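Long-range contacts in NADB-Rossmann Superfamily protein (PDB 3LEC), which is probably a tRNA (adenine(22)-N1)-methyltransferase and binds a zinc ion: residues 20-26 and 44-49; 13-19 and 35-39; 25-29 and 81-85; 171-175 and 222-226; 104-109 and 131-135. The contacts are given in a common frame with arbitrary orientation. Numbering follows the deposited sequence.

Contact 1. Residues 20-26 and 44-49; sequences PKGARLL and YCDFAI
Segment 20-26 enters through a type II beta turn, Pro-20 to Ala-23, closed by Ala-23 N to Pro-20 O at 3.1 Å. Lys-21 (chi1 and chi2 both m) sets NZ over the face of the Tyr-44 ring, a cation-pi contact 3.5 Å from the centroid. Gly-22 (phi 80°) donates a hydrogen bond from N to Tyr-44 O (2.9 Å). Asp-46 N donates one to Ala-23 O (2.9 Å). Strands 23-26 and 47-49 of this Rossmann-type beta-alpha-beta unit run parallel, 4.6 Å and 7° apart, pairing Arg-24 with Phe-47, Leu-25 with Ala-48 and Leu-26 with Ile-49. Arg-24, Leu-26, Phe-47 and Ile-49 share one face. Phe-47 CD2 lies over the Arg-24 guanidinium, 3.3 Å from NH2, which hydrogen-bonds Asp-89 O. Leu-25 N donates to Phe-47 O (2.9 Å), and Leu-25 O accepts Ile-49 N (2.8 Å). Leu-26 (tp) packs CD1 on Ile-49 CG2 at 3.8 Å. Leu-25 and Ala-48, on the opposite face, meet helix 34-41, while strands 93-99 and 74-78 flank the pair.

Contact 2. Residues 13-19 and 35-39; sequences QKVANYV and LPIFL
Segment 35-39 is helical throughout, with Leu-39 N bonded to Leu-35 O at 3.1 Å. Segment 13-19 is helical from Gln-13 to Ala-16, and a type I beta turn spans Ala-16 to Val-19, with Val-19 N to Ala-16 O at 3.1 Å. The two meet by helix packing in the Rossmann-type alpha/beta fold, where helix 34-41 is the crossover between strands 23-28 and 45-52. The nearest CA atoms are those of Ala-16 and Leu-35, 6.8 Å apart. No hydrogen bond crosses. Ala-16 is the small central residue. Its CB meets Leu-35 CD1 at 3.5 Å, Leu-39 CD2 at 3.9 Å and Phe-38 CD2 at 4.0 Å, so three side chains converge on one methyl. Leu-35 (tp) also places CD2 4.0 Å from Val-15 CG1. Further along, Val-19 (t) sets CG2 4.0 Å from Leu-39 CD1. Leu-39 (mt) in turn packs on Leu-25 of strand 23-28. Gln-13 (tp) sets NE2 over one face of the Phe-38 ring, NE2 to Phe-38 CZ 3.9 Å.

Contact 3. Residues 25-29 and 81-85; sequences LLDVG and GLSAF
Strand 25-28 presents two apolar bumps, Leu-26 and Val-28, to the short 3-10 turn 82-84. The turn is held by Ala-84 N to Gly-81 O at 3.2 Å. The nearest CA pairs are Val-28 with Gly-81 at 6.2 Å and Leu-26 with Phe-85 at 7.3 Å. Leu-26 (tp) is the larger bump. Its forked end fits a hollow lined by Leu-82, Ala-84 and Phe-85: CD1 is 3.7 Å from Ala-84 CB, while CD2 is 3.5 Å from Phe-85 CD2 and 4.3 Å from Leu-82 CD2. Phe-85 takes chi1 p. Val-28 (t) fits beside Leu-82 (mt), with Val-28 CG2 3.6 Å from Leu-82 CD2. The Leu-82 methyl therefore touches both bumps. The other Val-28 methyl, CG1, lies 4.1 Å from Gly-81 CA. Gly-81 has phi 47°, a value that favours glycine. No hydrogen bond crosses. Ile-49 of the neighbouring strand 45-52 also packs on Leu-26 and Phe-85. The contact packs the connection between strands 74-78 and 93-99 against the first strand of a Rossmann-type sheet.

Contact 4. Residues 171-175 and 222-226; sequences KELRF and DIKEV
Two helices of the C-terminal helical part cross almost at right angles here. The axes of helices 171-175 and 222-226 are 11.5 Å apart at closest approach and cross at -89°. This wide spacing is bridged by long side chains from the first helix. Backbone bonds Phe-175 N to Lys-171 O (2.8 Å) and Val-226 N to Asp-222 O (3.0 Å) fix the two turns. The nearest CA atoms, of Lys-171 and Asp-222, are 7.2 Å apart.

Along the second helix, Asp-222 (chi1 m) comes first. Its CB lies 4.0 Å from Phe-175 CE2, a van der Waals contact. Ile-223 (mt) meets the edge of the same ring, CG1 to Phe-175 CZ 3.8 Å, and also packs on Trp-191 of helix 185-204. Glu-225 (mt) points toward the first helix. Its OE1 forms a salt bridge with Lys-171 NZ at 3.2 Å, and its OE2 is hydrogen-bonded to Gln-221 NE2. Lys-171, whose CB points sideways, reaches Glu-225 with its long chain, its CD passing 4.1 Å from Val-226 CG2. Val-226 (t) ends the series and sits over the ring of Phe-175 (chi1 m). Leu-180 of helix 177-182 touches both of these residues. In this CH-pi contact Val-226 CG2 lies 3.5 Å from the Phe-175 ring centroid, 10° off the normal.

Contact 5. Residues 104-109 and 131-135; sequences IADILN and DLRKW
Leu-132 and Ala-105 form the apolar centre, and their CA atoms, 5.3 Å apart, are the nearest across the two helices. Leu-132 (tp) turns CD1 into the gap, 3.8 Å from Ile-104 CG2, 4.1 Å from Ala-105 CB and 4.3 Å from Leu-108 CD1. Ile-104 and Leu-108 are both mt. Helices 104-109 and 131-135 run in nearly the same direction, with axes 9.5 Å and 26° apart. Ala-105 is small and lies where the backbones come nearest; its CB also meets Trp-135 CB at 3.7 Å.

Further out, Trp-135 (chi1 t, chi2 93°) lies flat across the first helix. Leu-108 CB sits over its face, 4.0 Å from the centroid of the six-membered ring, a CH-pi contact, and 3.7 Å from Trp-135 CH2. The indole edge reaches the polar side of the contact. There Trp-135 NE1 donates to Asn-109 OD1 at 2.8 Å with a nearly straight angle of 171°; Asn-109 takes chi1 t to meet it.

The Phe-141 ring meets the indole, their planes about 20° apart. The side chain of Trp-135 is about 9 Å from that of zinc ligand Asp-140, so the contact stands near the metal site without forming it. Leu-108 and Leu-132 both pack on strand 120-125, and Leu-132 also on strand 155-163. This is the side-by-side packing of sheet-covering helices characteristic of a Rossmann-type alpha/beta fold.

How the contacts relate
Contacts 1, 2 and 3 meet around strand 23-28. Contacts 1 and 3 share Leu-25 and Leu-26, and Ile-49 O lies 2.9 Å from Asp-27 N, a probable hydrogen bond continuing the pairing. Contact 2 lies against contact 1, with Leu-39 CD1 3.6 Å from Leu-25 CD2. Contact 3 touches contact 5 through Leu-82 CD2 and Ile-107 CG2, 4.0 Å apart. Contact 5 reaches contact 4 through Arg-133 NH1 and Leu-173 O, 2.9 Å apart, a probable hydrogen bond. Contacts 1 and 4 are far apart, about 35 Å between centres. The zinc, bound by Asp-140 and His-165, lies about 12 Å from the Trp-135 side chain of contact 5.

Contact 1. Residues 20-26 and 44-49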
# COMPACT_ATOMS: atom_id res chain seq x y z
N PRO A 20 1.15 -13.25 5.32
CA PRO A 20 1.09 -14.41 6.19
C PRO A 20 1.75 -15.61 5.53
O PRO A 20 1.62 -15.80 4.33
CB PRO A 20 -0.42 -14.68 6.31
CG PRO A 20 -1.04 -13.36 6.10
CD PRO A 20 -0.20 -12.76 4.99
N LYS A 21 2.43 -16.43 6.34
CA LYS A 21 2.95 -17.71 5.85
C LYS A 21 1.85 -18.56 5.23
O LYS A 21 0.74 -18.67 5.77
CB LYS A 21 3.58 -18.50 7.01
CG LYS A 21 4.71 -17.78 7.69
CD LYS A 21 5.95 -17.79 6.83
CE LYS A 21 7.17 -17.48 7.65
NZ LYS A 21 8.25 -17.09 6.73
N GLY A 22 2.16 -19.17 4.09
CA GLY A 22 1.22 -20.08 3.42
C GLY A 22 0.15 -19.33 2.62
O GLY A 22 -0.76 -19.97 2.07
N ALA A 23 0.24 -17.99 2.55
CA ALA A 23 -0.77 -17.21 1.82
C ALA A 23 -0.89 -17.62 0.36
O ALA A 23 0.07 -18.11 -0.25
CB ALA A 23 -0.50 -15.68 1.91
N ARG A 24 -2.08 -17.42 -0.18
CA ARG A 24 -2.34 -17.51 -1.61
C ARG A 24 -2.65 -16.06 -1.96
O ARG A 24 -3.63 -15.51 -1.49
CB ARG A 24 -3.51 -18.44 -1.87
CG ARG A 24 -3.27 -19.84 -1.36
CD ARG A 24 -4.46 -20.77 -1.65
NE ARG A 24 -4.79 -20.83 -3.09
CZ ARG A 24 -4.22 -21.63 -3.99
NH1 ARG A 24 -3.28 -22.50 -3.63
NH2 ARG A 24 -4.61 -21.58 -5.26
N LEU A 25 -1.77 -15.46 -2.75
CA LEU A 25 -1.63 -14.01 -2.85
C LEU A 25 -1.97 -13.53 -4.24
O LEU A 25 -1.56 -14.16 -5.21
CB LEU A 25 -0.18 -13.63 -2.56
CG LEU A 25 0.30 -12.20 -2.84
CD1 LEU A 25 -0.26 -11.25 -1.82
CD2 LEU A 25 1.82 -12.13 -2.85
N LEU A 26 -2.70 -12.42 -4.33
CA LEU A 26 -2.74 -11.61 -5.56
C LEU A 26 -1.98 -10.30 -5.36
O LEU A 26 -2.29 -9.52 -4.44
CB LEU A 26 -4.19 -11.35 -5.99
CG LEU A 26 -4.43 -10.23 -7.01
CD1 LEU A 26 -4.03 -10.60 -8.47
CD2 LEU A 26 -5.85 -9.74 -6.96
N TYR A 44 7.52 -19.23 1.26
CA TYR A 44 6.74 -18.49 2.27
C TYR A 44 5.26 -18.33 1.93
O TYR A 44 4.44 -17.99 2.81
CB TYR A 44 7.33 -17.11 2.51
CG TYR A 44 8.71 -17.08 3.13
CD1 TYR A 44 9.20 -18.16 3.87
CD2 TYR A 44 9.52 -15.95 3.00
CE1 TYR A 44 10.46 -18.12 4.44
CE2 TYR A 44 10.78 -15.90 3.56
CZ TYR A 44 11.24 -16.99 4.29
OH TYR A 44 12.49 -16.94 4.87
N CYS A 45 4.93 -18.49 0.66
CA CYS A 45 3.54 -18.53 0.24
C CYS A 45 3.30 -19.79 -0.57
O CYS A 45 4.24 -20.38 -1.07
CB CYS A 45 3.16 -17.30 -0.60
SG CYS A 45 3.11 -15.78 0.36
N ASP A 46 2.03 -20.15 -0.71
CA ASP A 46 1.65 -21.36 -1.41
C ASP A 46 1.42 -21.14 -2.90
O ASP A 46 1.64 -22.07 -3.69
CB ASP A 46 0.40 -21.94 -0.77
CG ASP A 46 0.69 -22.73 0.49
OD1 ASP A 46 1.88 -22.81 0.90
OD2 ASP A 46 -0.27 -23.28 1.07
N PHE A 47 0.99 -19.94 -3.26
CA PHE A 47 0.52 -19.63 -4.63
C PHE A 47 0.40 -18.12 -4.76
O PHE A 47 0.08 -17.42 -3.79
CB PHE A 47 -0.84 -20.29 -4.90
CG PHE A 47 -1.50 -19.89 -6.20
CD1 PHE A 47 -1.01 -20.36 -7.41
CD2 PHE A 47 -2.62 -19.07 -6.20
CE1 PHE A 47 -1.63 -20.00 -8.61
CE2 PHE A 47 -3.23 -18.70 -7.38
CZ PHE A 47 -2.74 -19.18 -8.59
N ALA A 48 0.66 -17.61 -5.97
CA ALA A 48 0.47 -16.19 -6.22
C ALA A 48 0.02 -15.91 -7.65
O ALA A 48 0.26 -16.71 -8.56
CB ALA A 48 1.74 -15.38 -5.88
N ILE A 49 -0.67 -14.78 -7.82
CA ILE A 49 -1.03 -14.24 -9.14
C ILE A 49 -0.39 -12.86 -9.22
O ILE A 49 -0.50 -12.03 -8.28
CB ILE A 49 -2.55 -14.13 -9.34
CG1 ILE A 49 -3.24 -15.51 -9.19
CG2 ILE A 49 -2.90 -13.47 -10.69
CD1 ILE A 49 -4.75 -15.37 -8.82

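Contact 2. Residues 13-19 and 35-39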
# COMPACT_ATOMS: atom_id res chain seq x y z
N GLN A 13 10.34 -5.46 0.54
CA GLN A 13 10.68 -6.41 1.62
C GLN A 13 9.77 -6.20 2.81
O GLN A 13 9.30 -7.17 3.40
CB GLN A 13 12.15 -6.28 2.05
CG GLN A 13 12.61 -7.33 3.15
CD GLN A 13 12.43 -8.77 2.69
OE1 GLN A 13 11.73 -9.57 3.35
NE2 GLN A 13 13.07 -9.12 1.57
N LYS A 14 9.57 -4.94 3.18
CA LYS A 14 8.70 -4.62 4.31
C LYS A 14 7.22 -4.96 4.05
O LYS A 14 6.50 -5.31 4.97
CB LYS A 14 8.97 -3.19 4.80
CG LYS A 14 10.35 -3.16 5.49
CD LYS A 14 10.84 -1.78 5.85
CE LYS A 14 12.32 -1.84 6.28
NZ LYS A 14 12.46 -2.41 7.65
N VAL A 15 6.79 -4.91 2.79
CA VAL A 15 5.51 -5.49 2.41
C VAL A 15 5.53 -7.03 2.57
O VAL A 15 4.63 -7.59 3.18
CB VAL A 15 5.10 -5.11 0.97
CG1 VAL A 15 3.83 -5.84 0.54
CG2 VAL A 15 4.87 -3.62 0.87
N ALA A 16 6.52 -7.70 2.00
CA ALA A 16 6.65 -9.18 2.11
C ALA A 16 6.61 -9.66 3.56
O ALA A 16 6.03 -10.70 3.83
CB ALA A 16 7.93 -9.67 1.44
N ASN A 17 7.22 -8.89 4.47
CA ASN A 17 7.30 -9.28 5.89
C ASN A 17 5.92 -9.43 6.54
O ASN A 17 5.80 -10.11 7.55
CB ASN A 17 8.13 -8.30 6.74
CG ASN A 17 9.59 -8.20 6.31
OD1 ASN A 17 10.25 -7.20 6.57
ND2 ASN A 17 10.08 -9.23 5.66
N TYR A 18 4.91 -8.76 5.97
CA TYR A 18 3.54 -8.79 6.48
C TYR A 18 2.61 -9.79 5.80
O TYR A 18 1.46 -9.93 6.20
CB TYR A 18 2.90 -7.41 6.42
CG TYR A 18 3.40 -6.41 7.42
CD1 TYR A 18 3.16 -6.57 8.79
CD2 TYR A 18 4.10 -5.28 7.00
CE1 TYR A 18 3.62 -5.61 9.72
CE2 TYR A 18 4.54 -4.33 7.91
CZ TYR A 18 4.30 -4.51 9.26
OH TYR A 18 4.76 -3.54 10.14
N VAL A 19 3.10 -10.48 4.78
CA VAL A 19 2.29 -11.48 4.08
C VAL A 19 2.34 -12.74 4.93
O VAL A 19 3.43 -13.20 5.29
CB VAL A 19 2.82 -11.78 2.66
CG1 VAL A 19 1.93 -12.80 1.93
CG2 VAL A 19 2.89 -10.48 1.86
N LEU A 35 7.94 -9.39 -5.93
CA LEU A 35 7.38 -9.78 -4.65
C LEU A 35 6.79 -11.21 -4.69
O LEU A 35 7.16 -12.04 -3.86
CB LEU A 35 6.38 -8.72 -4.19
CG LEU A 35 5.56 -9.09 -2.95
CD1 LEU A 35 6.47 -9.27 -1.76
CD2 LEU A 35 4.47 -8.04 -2.69
N PRO A 36 5.92 -11.53 -5.67
CA PRO A 36 5.52 -12.94 -5.73
C PRO A 36 6.70 -13.93 -5.91
O PRO A 36 6.70 -15.00 -5.28
CB PRO A 36 4.57 -13.00 -6.95
CG PRO A 36 4.10 -11.65 -7.17
CD PRO A 36 5.15 -10.69 -6.61
N ILE A 37 7.72 -13.59 -6.71
CA ILE A 37 8.88 -14.48 -6.88
C ILE A 37 9.62 -14.69 -5.56
O ILE A 37 10.01 -15.80 -5.23
CB ILE A 37 9.86 -14.00 -8.01
CG1 ILE A 37 9.20 -14.20 -9.38
CG2 ILE A 37 11.20 -14.75 -7.96
CD1 ILE A 37 9.77 -13.31 -10.47
N PHE A 38 9.83 -13.61 -4.81
CA PHE A 38 10.50 -13.72 -3.53
C PHE A 38 9.75 -14.71 -2.64
O PHE A 38 10.34 -15.64 -2.08
CB PHE A 38 10.59 -12.38 -2.82
CG PHE A 38 11.17 -12.51 -1.44
CD1 PHE A 38 12.51 -12.86 -1.27
CD2 PHE A 38 10.35 -12.39 -0.32
CE1 PHE A 38 13.05 -13.04 0.01
CE2 PHE A 38 10.88 -12.54 0.98
CZ PHE A 38 12.22 -12.88 1.15
N LEU A 39 8.44 -14.51 -2.55
CA LEU A 39 7.62 -15.24 -1.58
C LEU A 39 7.54 -16.70 -1.96
O LEU A 39 7.58 -17.56 -1.08
CB LEU A 39 6.23 -14.63 -1.49
CG LEU A 39 6.22 -13.25 -0.82
CD1 LEU A 39 4.81 -12.70 -0.84
CD2 LEU A 39 6.80 -13.34 0.63

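Contact 3. Residues 25-29 and 81-85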
# COMPACT_ATOMS: atom_id res chain seq x y z
N LEU A 25 -1.77 -15.46 -2.75
CA LEU A 25 -1.63 -14.01 -2.85
C LEU A 25 -1.97 -13.53 -4.24
O LEU A 25 -1.56 -14.16 -5.21
CB LEU A 25 -0.18 -13.63 -2.56
CG LEU A 25 0.30 -12.20 -2.84
CD1 LEU A 25 -0.26 -11.25 -1.82
CD2 LEU A 25 1.82 -12.13 -2.85
N LEU A 26 -2.70 -12.42 -4.33
CA LEU A 26 -2.74 -11.61 -5.56
C LEU A 26 -1.98 -10.30 -5.36
O LEU A 26 -2.29 -9.52 -4.44
CB LEU A 26 -4.19 -11.35 -5.99
CG LEU A 26 -4.43 -10.23 -7.01
CD1 LEU A 26 -4.03 -10.60 -8.47
CD2 LEU A 26 -5.85 -9.74 -6.96
N ASP A 27 -1.02 -10.06 -6.26
CA ASP A 27 -0.26 -8.80 -6.30
C ASP A 27 -0.79 -7.99 -7.46
O ASP A 27 -0.54 -8.34 -8.62
CB ASP A 27 1.24 -9.08 -6.50
CG ASP A 27 2.14 -7.88 -6.15
OD1 ASP A 27 1.64 -6.91 -5.54
OD2 ASP A 27 3.35 -7.91 -6.48
N VAL A 28 -1.52 -6.93 -7.15
CA VAL A 28 -2.19 -6.13 -8.18
C VAL A 28 -1.23 -5.11 -8.76
O VAL A 28 -0.69 -4.28 -8.02
CB VAL A 28 -3.39 -5.38 -7.60
CG1 VAL A 28 -4.13 -4.65 -8.72
CG2 VAL A 28 -4.29 -6.34 -6.89
N GLY A 29 -1.03 -5.18 -10.07
CA GLY A 29 -0.06 -4.32 -10.76
C GLY A 29 1.34 -4.61 -10.26
O GLY A 29 2.14 -3.70 -10.01
N GLY A 81 -7.47 -4.59 -12.53
CA GLY A 81 -7.50 -4.66 -11.07
C GLY A 81 -7.82 -6.02 -10.53
O GLY A 81 -7.19 -7.03 -10.90
N LEU A 82 -8.85 -6.07 -9.69
CA LEU A 82 -9.14 -7.28 -8.95
C LEU A 82 -9.78 -8.38 -9.81
O LEU A 82 -10.02 -9.45 -9.31
CB LEU A 82 -9.96 -7.00 -7.70
CG LEU A 82 -9.42 -5.92 -6.73
CD1 LEU A 82 -10.06 -6.11 -5.40
CD2 LEU A 82 -7.90 -5.93 -6.58
N SER A 83 -10.06 -8.11 -11.09
CA SER A 83 -10.52 -9.13 -12.04
C SER A 83 -9.43 -10.17 -12.30
O SER A 83 -9.67 -11.20 -12.93
CB SER A 83 -10.94 -8.48 -13.37
OG SER A 83 -12.11 -7.70 -13.25
N ALA A 84 -8.21 -9.87 -11.84
CA ALA A 84 -7.07 -10.78 -12.02
C ALA A 84 -7.23 -12.06 -11.18
O ALA A 84 -6.42 -12.96 -11.27
CB ALA A 84 -5.78 -10.09 -11.66
N PHE A 85 -8.25 -12.13 -10.34
CA PHE A 85 -8.50 -13.40 -9.63
C PHE A 85 -9.95 -13.85 -9.64
O PHE A 85 -10.84 -13.07 -9.97
CB PHE A 85 -7.89 -13.44 -8.22
CG PHE A 85 -8.76 -12.83 -7.15
CD1 PHE A 85 -9.36 -13.63 -6.19
CD2 PHE A 85 -8.95 -11.46 -7.09
CE1 PHE A 85 -10.16 -13.06 -5.19
CE2 PHE A 85 -9.74 -10.88 -6.11
CZ PHE A 85 -10.36 -11.69 -5.16

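Contact 4. Residues 171-175 and 222-226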
# COMPACT_ATOMS: atom_id res chain seq x y z
N LYS A 171 -7.05 13.02 12.91
CA LYS A 171 -5.60 12.86 13.12
C LYS A 171 -5.13 11.47 12.70
O LYS A 171 -4.12 11.33 12.02
CB LYS A 171 -5.21 13.10 14.58
CG LYS A 171 -5.06 14.55 14.94
CD LYS A 171 -3.99 14.73 16.00
CE LYS A 171 -4.01 16.16 16.53
NZ LYS A 171 -3.68 16.17 18.00
N GLU A 172 -5.88 10.44 13.12
CA GLU A 172 -5.53 9.06 12.81
C GLU A 172 -5.62 8.82 11.31
O GLU A 172 -4.81 8.09 10.75
CB GLU A 172 -6.43 8.07 13.56
CG GLU A 172 -6.04 7.82 15.03
CD GLU A 172 -7.14 7.10 15.81
OE1 GLU A 172 -8.34 7.31 15.52
OE2 GLU A 172 -6.80 6.32 16.73
N LEU A 173 -6.60 9.45 10.66
CA LEU A 173 -6.73 9.31 9.22
C LEU A 173 -5.48 9.87 8.54
O LEU A 173 -4.93 9.24 7.64
CB LEU A 173 -8.00 10.01 8.71
CG LEU A 173 -9.35 9.34 8.98
CD1 LEU A 173 -10.54 10.28 8.75
CD2 LEU A 173 -9.52 8.06 8.15
N ARG A 174 -5.01 11.03 9.01
CA ARG A 174 -3.93 11.74 8.33
C ARG A 174 -2.56 11.17 8.68
O ARG A 174 -1.71 11.04 7.81
CB ARG A 174 -3.99 13.26 8.63
CG ARG A 174 -2.74 14.04 8.15
CD ARG A 174 -2.62 14.13 6.60
NE ARG A 174 -2.10 12.91 5.95
CZ ARG A 174 -1.91 12.79 4.63
NH1 ARG A 174 -1.41 11.67 4.14
NH2 ARG A 174 -2.20 13.80 3.81
N PHE A 175 -2.37 10.79 9.94
CA PHE A 175 -1.05 10.36 10.42
C PHE A 175 -0.86 8.86 10.56
O PHE A 175 0.28 8.37 10.48
CB PHE A 175 -0.71 11.08 11.74
CG PHE A 175 -0.64 12.56 11.59
CD1 PHE A 175 0.52 13.16 11.16
CD2 PHE A 175 -1.75 13.35 11.83
CE1 PHE A 175 0.59 14.53 10.97
CE2 PHE A 175 -1.69 14.74 11.66
CZ PHE A 175 -0.52 15.33 11.23
N ASP A 222 -2.31 20.73 12.74
CA ASP A 222 -2.37 19.28 12.98
C ASP A 222 -0.97 18.73 13.17
O ASP A 222 -0.68 17.98 14.13
CB ASP A 222 -3.07 18.53 11.82
CG ASP A 222 -4.60 18.69 11.82
OD1 ASP A 222 -5.21 18.92 12.89
OD2 ASP A 222 -5.21 18.53 10.73
N ILE A 223 -0.06 19.12 12.27
CA ILE A 223 1.29 18.63 12.34
C ILE A 223 1.97 19.12 13.62
O ILE A 223 2.58 18.33 14.34
CB ILE A 223 2.11 18.96 11.10
CG1 ILE A 223 1.55 18.23 9.87
CG2 ILE A 223 3.56 18.56 11.31
CD1 ILE A 223 2.23 18.64 8.59
N LYS A 224 1.83 20.42 13.91
CA LYS A 224 2.41 20.99 15.12
C LYS A 224 1.97 20.21 16.34
O LYS A 224 2.77 19.97 17.22
CB LYS A 224 2.04 22.47 15.28
CG LYS A 224 2.79 23.38 14.32
CD LYS A 224 2.79 24.83 14.80
CE LYS A 224 3.16 25.76 13.64
NZ LYS A 224 3.56 27.12 14.11
N GLU A 225 0.71 19.80 16.37
CA GLU A 225 0.19 19.03 17.51
C GLU A 225 0.84 17.67 17.64
O GLU A 225 1.29 17.27 18.72
CB GLU A 225 -1.34 18.95 17.46
CG GLU A 225 -2.00 20.30 17.70
CD GLU A 225 -3.52 20.31 17.54
OE1 GLU A 225 -4.11 19.28 17.18
OE2 GLU A 225 -4.12 21.37 17.79
N VAL A 226 0.93 16.96 16.51
CA VAL A 226 1.54 15.63 16.48
C VAL A 226 3.01 15.71 16.92
O VAL A 226 3.46 14.92 17.75
CB VAL A 226 1.38 15.01 15.06
CG1 VAL A 226 2.27 13.79 14.88
CG2 VAL A 226 -0.06 14.64 14.85

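Contact 5. Residues 104-109 and 131-135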
# COMPACT_ATOMS: atom_id res chain seq x y z
N ILE A 104 -5.43 3.42 -5.16
CA ILE A 104 -5.64 2.16 -4.48
C ILE A 104 -7.08 2.04 -4.01
O ILE A 104 -7.73 1.00 -4.19
CB ILE A 104 -4.64 1.96 -3.30
CG1 ILE A 104 -3.21 1.82 -3.83
CG2 ILE A 104 -4.98 0.71 -2.47
CD1 ILE A 104 -2.13 1.70 -2.72
N ALA A 105 -7.58 3.11 -3.39
CA ALA A 105 -8.94 3.08 -2.85
C ALA A 105 -9.95 2.84 -3.99
O ALA A 105 -10.93 2.09 -3.83
CB ALA A 105 -9.24 4.36 -2.11
N ASP A 106 -9.70 3.47 -5.14
CA ASP A 106 -10.54 3.28 -6.32
C ASP A 106 -10.56 1.87 -6.87
O ASP A 106 -11.62 1.40 -7.30
CB ASP A 106 -10.15 4.24 -7.44
CG ASP A 106 -10.66 5.64 -7.20
OD1 ASP A 106 -11.44 5.86 -6.25
OD2 ASP A 106 -10.28 6.53 -7.98
N ILE A 107 -9.39 1.24 -6.94
CA ILE A 107 -9.28 -0.14 -7.41
C ILE A 107 -10.05 -1.06 -6.44
O ILE A 107 -10.77 -1.95 -6.86
CB ILE A 107 -7.79 -0.57 -7.52
CG1 ILE A 107 -7.09 0.23 -8.61
CG2 ILE A 107 -7.64 -2.10 -7.70
CD1 ILE A 107 -5.57 0.09 -8.60
N LEU A 108 -9.90 -0.79 -5.15
CA LEU A 108 -10.61 -1.55 -4.12
C LEU A 108 -12.13 -1.35 -4.21
O LEU A 108 -12.90 -2.31 -4.12
CB LEU A 108 -10.10 -1.19 -2.74
CG LEU A 108 -8.70 -1.69 -2.40
CD1 LEU A 108 -8.25 -1.12 -1.06
CD2 LEU A 108 -8.63 -3.24 -2.43
N ASN A 109 -12.55 -0.09 -4.36
CA ASN A 109 -13.97 0.26 -4.42
C ASN A 109 -14.67 -0.34 -5.64
O ASN A 109 -15.74 -0.91 -5.52
CB ASN A 109 -14.18 1.78 -4.36
CG ASN A 109 -15.62 2.17 -3.97
OD1 ASN A 109 -16.02 2.05 -2.82
ND2 ASN A 109 -16.38 2.66 -4.94
N ASP A 131 -6.64 9.56 2.24
CA ASP A 131 -7.77 9.17 1.41
C ASP A 131 -8.01 7.66 1.40
O ASP A 131 -9.14 7.20 1.37
CB ASP A 131 -7.59 9.67 -0.02
CG ASP A 131 -7.74 11.18 -0.13
OD1 ASP A 131 -8.44 11.79 0.71
OD2 ASP A 131 -7.18 11.76 -1.09
N LEU A 132 -6.93 6.90 1.43
CA LEU A 132 -7.02 5.44 1.50
C LEU A 132 -7.56 5.03 2.89
O LEU A 132 -8.45 4.20 2.99
CB LEU A 132 -5.68 4.78 1.21
CG LEU A 132 -5.57 3.25 1.34
CD1 LEU A 132 -6.59 2.52 0.44
CD2 LEU A 132 -4.16 2.77 1.05
N ARG A 133 -7.01 5.62 3.95
CA ARG A 133 -7.54 5.37 5.29
C ARG A 133 -9.05 5.69 5.37
O ARG A 133 -9.81 4.94 6.00
CB ARG A 133 -6.76 6.13 6.37
CG ARG A 133 -5.36 5.56 6.58
CD ARG A 133 -4.73 6.00 7.91
NE ARG A 133 -3.31 5.64 7.89
CZ ARG A 133 -2.34 6.40 7.38
NH1 ARG A 133 -2.61 7.61 6.89
NH2 ARG A 133 -1.10 5.96 7.37
N LYS A 134 -9.48 6.77 4.73
CA LYS A 134 -10.90 7.16 4.79
C LYS A 134 -11.77 6.11 4.13
O LYS A 134 -12.85 5.79 4.64
CB LYS A 134 -11.15 8.50 4.11
CG LYS A 134 -10.68 9.71 4.88
CD LYS A 134 -10.79 10.96 3.99
CE LYS A 134 -10.58 12.24 4.78
NZ LYS A 134 -10.89 13.45 3.95
N TRP A 135 -11.29 5.57 3.03
CA TRP A 135 -12.03 4.56 2.30
C TRP A 135 -12.09 3.28 3.11
O TRP A 135 -13.14 2.66 3.19
CB TRP A 135 -11.43 4.29 0.93
CG TRP A 135 -12.28 3.30 0.17
CD1 TRP A 135 -13.29 3.59 -0.70
CD2 TRP A 135 -12.22 1.87 0.26
NE1 TRP A 135 -13.85 2.42 -1.17
CE2 TRP A 135 -13.21 1.35 -0.60
CE3 TRP A 135 -11.39 0.97 0.95
CZ2 TRP A 135 -13.41 -0.03 -0.79
CZ3 TRP A 135 -11.61 -0.41 0.78
CH2 TRP A 135 -12.62 -0.89 -0.08